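Local coordinates for protein, Family 18 Chitinase (Crocus vernus, PDB 3SIM), which probably hydrolyses the glycosidic bonds of chitin, being a plant family 18 chitinase built on a TIM barrel, at residues A[135-138]-A[139-143]; A[170-173]-A[174-178]. All coordinates share one frame; numbering follows the deposited sequence.

Contact 1 of 2, residues A[135-138]-A[139-143]; sequences NTFA and ECIGR
Ile141 lies over one face of the Phe137 ring, one turn further along the same helix. The ring reaches it because CG of Phe137 stands anti to the backbone N (chi1 -179°), while Ile141 CG1, set beside its own backbone N, comes back over the ring. CG1 is 3.6 Å from Phe137 CE1 and 4.0 Å from the ring centroid, 26° off the normal: a CH-pi contact, displaced toward the rim. The same CG1 rests 3.4 Å from Phe137 O. Phe129, Phe94 and Tyr169 meet this ring edge-to-face. Exchanging Phe137 for an alanine would probably leave Ile141 CG1 without the face it covers and open a gap among these aromatic neighbours.

All of this sits on helix 134-150, the helix of a beta-alpha-beta unit in the TIM barrel, between strands 121-125 and 156-159.

The backbone bonds are the regular i to i+4 set: Glu139, Cys140, Ile141 and Gly142 give their N-H groups to the carbonyls of Asn135, Thr136, Phe137 and Ala138. The Gly142 N to Ala138 O bond, 2.9 Å long, is the most bent of them at 150°.

Van der Waals contacts of side-chain carbons run beside those bonds. Cys140 CB is 3.4 Å from Thr136 O, and Glu139 CG lies 3.6 Å from Asn135 O. The Thr136 hydroxyl is engaged elsewhere, hydrogen-bonded to Asp133.

Contact 2 of 2, residues A[170-173]-A[174-178]; sequences LALF and NEYKN
Phe173 and Asn174 bury more surface here than the other residues, with Leu172 next, and they sit on the last turns of helix 166-175, the helix that crosses from strand 156-159 to strand 182-184 in a beta-alpha-beta unit of the TIM barrel. Phe173 CG stands anti to the backbone N (chi1 -180°), beside the carbonyl carbon, and two later residues border the ring. Lys177 CB stands 4.3 Å above the plane on one face, offset toward the rim, before the rest of the lysine chain bends away. The Asn174 side chain crosses that of Phe173 obliquely, ND2 3.9 Å from Phe173 CD1, the amide and ring planes 61° apart. Tyr210 meets the Phe173 ring edge-to-face.

Asn174 has a second neighbour in Leu170, one turn back. Its backbone N gives a nearly straight bond to Leu170 O, 2.9 Å long, and the side chain lies alongside that same carbonyl, its CG beside the backbone N. Its OD1 comes to 3.2 Å from Leu170 O; as both are acceptors, this is proximity without a bond. One residue on, Glu175 N donates to Ala171 O, and the extended carboxylate chain runs back beside it, with Glu175 CG 3.3 Å from Ala171 O.

At Tyr176 the chain leaves helical backbone angles, and the bonding changes with it. Its N still reaches Leu172 O at 3.0 Å, but the N-H points only loosely at the acceptor (131°), and a weak second bond goes to Phe173 O. Leu172 CD1 makes a loose apolar contact with Tyr176 CD2, 4.3 Å away. Leu172 O lies in the plane of that ring, at its edge, 3.9 Å from Tyr176 CD2.

Read from the N terminus, the chain leaves strand 121-125, forms contact 1 in the early turns of helix 134-150, passes through strand 156-159 and reaches contact 2 at the end of helix 166-175. The two are in series: contact 1 spans about two turns of helix, contact 2 the last turn and the exit from it; neither closes a long loop, nor do they nest or cross. In space, however, their centres lie about 9 Å apart, because the two helices are neighbours on the outside of the barrel. Ile141 CG2 packs against Leu172 CD2 at 3.5 Å, and Gly142, having no side chain, lets Tyr176 CD1 come to 3.5 Å from its CA, joining consecutive beta-alpha-beta units.

Contact 1 of 2, residues A[135-138]-A[139-143]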
loop_
_atom_site.group_PDB
_atom_site.type_symbol
_atom_site.label_atom_id
_atom_site.label_comp_id
_atom_site.label_asym_id
_atom_site.label_seq_id
_atom_site.Cartn_x
_atom_site.Cartn_y
_atom_site.Cartn_z
ATOM N N ASN A 135 0.161 6.337 20.060
ATOM C CA ASN A 135 -1.209 6.773 20.260
ATOM C C ASN A 135 -1.664 7.928 19.352
ATOM O O ASN A 135 -2.745 7.919 18.855
ATOM C CB ASN A 135 -1.504 6.990 21.740
ATOM C CG ASN A 135 -1.460 5.694 22.540
ATOM O OD1 ASN A 135 -1.840 4.673 22.081
ATOM N ND2 ASN A 135 -0.972 5.768 23.691
ATOM N N THR A 136 -0.779 8.897 19.175
ATOM C CA THR A 136 -0.987 10.064 18.335
ATOM C C THR A 136 -1.193 9.680 16.869
ATOM O O THR A 136 -2.112 10.117 16.262
ATOM C CB THR A 136 0.181 11.139 18.492
ATOM O OG1 THR A 136 0.182 11.702 19.801
ATOM C CG2 THR A 136 0.074 12.203 17.458
ATOM N N PHE A 137 -0.342 8.787 16.387
ATOM C CA PHE A 137 -0.466 8.124 15.082
ATOM C C PHE A 137 -1.758 7.306 14.946
ATOM O O PHE A 137 -2.435 7.447 14.026
ATOM C CB PHE A 137 0.743 7.156 14.849
ATOM C CG PHE A 137 0.740 6.432 13.505
ATOM C CD1 PHE A 137 0.896 7.118 12.296
ATOM C CD2 PHE A 137 0.560 5.084 13.436
ATOM C CE1 PHE A 137 0.882 6.392 11.094
ATOM C CE2 PHE A 137 0.548 4.442 12.256
ATOM C CZ PHE A 137 0.732 5.058 11.113
ATOM N N ALA A 138 -2.085 6.483 15.919
ATOM C CA ALA A 138 -3.296 5.703 15.869
ATOM C C ALA A 138 -4.575 6.553 15.782
ATOM O O ALA A 138 -5.412 6.271 15.017
ATOM C CB ALA A 138 -3.365 4.744 17.033
ATOM N N GLU A 139 -4.642 7.584 16.593
ATOM C CA GLU A 139 -5.724 8.532 16.624
ATOM C C GLU A 139 -5.875 9.361 15.351
ATOM O O GLU A 139 -6.929 9.405 14.873
ATOM C CB GLU A 139 -5.605 9.496 17.791
ATOM C CG GLU A 139 -6.130 9.077 19.081
ATOM C CD GLU A 139 -5.849 10.095 20.216
ATOM O OE1 GLU A 139 -6.249 11.271 20.111
ATOM O OE2 GLU A 139 -5.228 9.677 21.195
ATOM N N CYS A 140 -4.792 9.910 14.813
ATOM C CA CYS A 140 -4.820 10.661 13.590
ATOM C C CYS A 140 -5.306 9.798 12.395
ATOM O O CYS A 140 -6.241 10.174 11.736
ATOM C CB CYS A 140 -3.417 11.204 13.269
ATOM S SG CYS A 140 -2.803 12.654 14.152
ATOM N N ILE A 141 -4.670 8.657 12.179
ATOM C CA ILE A 141 -5.050 7.770 11.114
ATOM C C ILE A 141 -6.446 7.167 11.288
ATOM O O ILE A 141 -7.169 7.088 10.356
ATOM C CB ILE A 141 -4.009 6.663 10.820
ATOM C CG1 ILE A 141 -2.625 7.272 10.655
ATOM C CG2 ILE A 141 -4.411 5.810 9.637
ATOM C CD1 ILE A 141 -2.480 8.120 9.495
ATOM N N GLY A 142 -6.754 6.739 12.501
ATOM C CA GLY A 142 -8.054 6.170 12.802
ATOM C C GLY A 142 -9.174 7.172 12.547
ATOM O O GLY A 142 -10.053 6.853 11.842
ATOM N N ARG A 143 -9.050 8.405 13.028
ATOM C CA ARG A 143 -10.036 9.433 12.751
ATOM C C ARG A 143 -10.148 9.752 11.245
ATOM O O ARG A 143 -11.190 9.825 10.758
ATOM C CB ARG A 143 -9.822 10.702 13.587
ATOM C CG ARG A 143 -10.277 10.578 15.028
ATOM C CD ARG A 143 -9.898 11.757 15.917
ATOM N NE ARG A 143 -10.416 13.025 15.479
ATOM C CZ ARG A 143 -10.208 14.179 16.087
ATOM N NH1 ARG A 143 -10.718 15.264 15.582
ATOM N NH2 ARG A 143 -9.483 14.241 17.164
#

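Contact 2 of 2, residues A[170-173]-A[174-178]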
loop_
_atom_site.group_PDB
_atom_site.type_symbol
_atom_site.label_atom_id
_atom_site.label_comp_id
_atom_site.label_asym_id
_atom_site.label_seq_id
_atom_site.Cartn_x
_atom_site.Cartn_y
_atom_site.Cartn_z
ATOM N N LEU A 170 0.080 -1.852 15.186
ATOM C CA LEU A 170 -0.737 -2.585 16.143
ATOM C C LEU A 170 -1.627 -1.680 17.008
ATOM O O LEU A 170 -2.731 -1.962 17.241
ATOM C CB LEU A 170 0.071 -3.584 16.992
ATOM C CG LEU A 170 0.564 -4.886 16.326
ATOM C CD1 LEU A 170 1.582 -5.544 17.150
ATOM C CD2 LEU A 170 -0.588 -5.783 15.965
ATOM N N ALA A 171 -1.085 -0.570 17.423
ATOM C CA ALA A 171 -1.870 0.431 18.110
ATOM C C ALA A 171 -3.025 0.911 17.209
ATOM O O ALA A 171 -4.090 0.933 17.636
ATOM C CB ALA A 171 -1.051 1.569 18.497
ATOM N N LEU A 172 -2.746 1.206 15.957
ATOM C CA LEU A 172 -3.762 1.645 15.024
ATOM C C LEU A 172 -4.834 0.564 14.789
ATOM O O LEU A 172 -5.995 0.835 14.819
ATOM C CB LEU A 172 -3.156 2.060 13.685
ATOM C CG LEU A 172 -4.041 2.445 12.491
ATOM C CD1 LEU A 172 -5.062 3.443 12.864
ATOM C CD2 LEU A 172 -3.272 2.925 11.284
ATOM N N PHE A 173 -4.369 -0.658 14.589
ATOM C CA PHE A 173 -5.235 -1.832 14.358
ATOM C C PHE A 173 -6.131 -2.205 15.556
ATOM O O PHE A 173 -7.278 -2.299 15.380
ATOM C CB PHE A 173 -4.455 -3.046 13.822
ATOM C CG PHE A 173 -5.311 -4.278 13.562
ATOM C CD1 PHE A 173 -5.390 -5.281 14.480
ATOM C CD2 PHE A 173 -6.020 -4.425 12.393
ATOM C CE1 PHE A 173 -6.146 -6.377 14.230
ATOM C CE2 PHE A 173 -6.766 -5.528 12.155
ATOM C CZ PHE A 173 -6.823 -6.501 13.079
ATOM N N ASN A 174 -5.567 -2.344 16.748
ATOM C CA ASN A 174 -6.310 -2.595 17.949
ATOM C C ASN A 174 -7.303 -1.472 18.320
ATOM O O ASN A 174 -8.364 -1.751 18.726
ATOM C CB ASN A 174 -5.400 -2.926 19.126
ATOM C CG ASN A 174 -4.605 -4.211 18.934
ATOM O OD1 ASN A 174 -3.496 -4.272 19.306
ATOM N ND2 ASN A 174 -5.195 -5.196 18.375
ATOM N N GLU A 175 -6.909 -0.236 18.143
ATOM C CA GLU A 175 -7.817 0.890 18.272
ATOM C C GLU A 175 -8.958 1.106 17.228
ATOM O O GLU A 175 -9.926 1.700 17.550
ATOM C CB GLU A 175 -7.071 2.193 18.597
ATOM C CG GLU A 175 -6.242 2.145 19.876
ATOM C CD GLU A 175 -5.396 3.408 20.086
ATOM O OE1 GLU A 175 -5.867 4.474 19.847
ATOM O OE2 GLU A 175 -4.266 3.363 20.517
ATOM N N TYR A 176 -8.743 0.715 15.981
ATOM C CA TYR A 176 -9.646 0.962 14.853
ATOM C C TYR A 176 -9.871 -0.239 13.908
ATOM O O TYR A 176 -9.935 -0.071 12.735
ATOM C CB TYR A 176 -9.248 2.221 14.055
ATOM C CG TYR A 176 -9.283 3.507 14.837
ATOM C CD1 TYR A 176 -10.355 4.332 14.785
ATOM C CD2 TYR A 176 -8.252 3.837 15.670
ATOM C CE1 TYR A 176 -10.394 5.519 15.535
ATOM C CE2 TYR A 176 -8.258 4.939 16.423
ATOM C CZ TYR A 176 -9.335 5.823 16.369
ATOM O OH TYR A 176 -9.315 6.944 17.121
ATOM N N LYS A 177 -10.025 -1.427 14.450
ATOM C CA LYS A 177 -10.071 -2.685 13.681
ATOM C C LYS A 177 -11.202 -2.715 12.655
ATOM O O LYS A 177 -10.982 -3.130 11.574
ATOM C CB LYS A 177 -10.011 -3.946 14.563
ATOM C CG LYS A 177 -10.857 -5.122 14.108
ATOM C CD LYS A 177 -12.214 -5.060 14.696
ATOM C CE LYS A 177 -12.271 -5.501 16.157
ATOM N NZ LYS A 177 -13.214 -4.734 16.937
ATOM N N ASN A 178 -12.353 -2.176 12.969
ATOM C CA ASN A 178 -13.407 -2.078 11.974
ATOM C C ASN A 178 -13.222 -1.091 10.817
ATOM O O ASN A 178 -13.968 -1.110 9.917
ATOM C CB ASN A 178 -14.746 -1.812 12.603
ATOM C CG ASN A 178 -14.799 -0.529 13.252
ATOM O OD1 ASN A 178 -14.784 0.523 12.642
#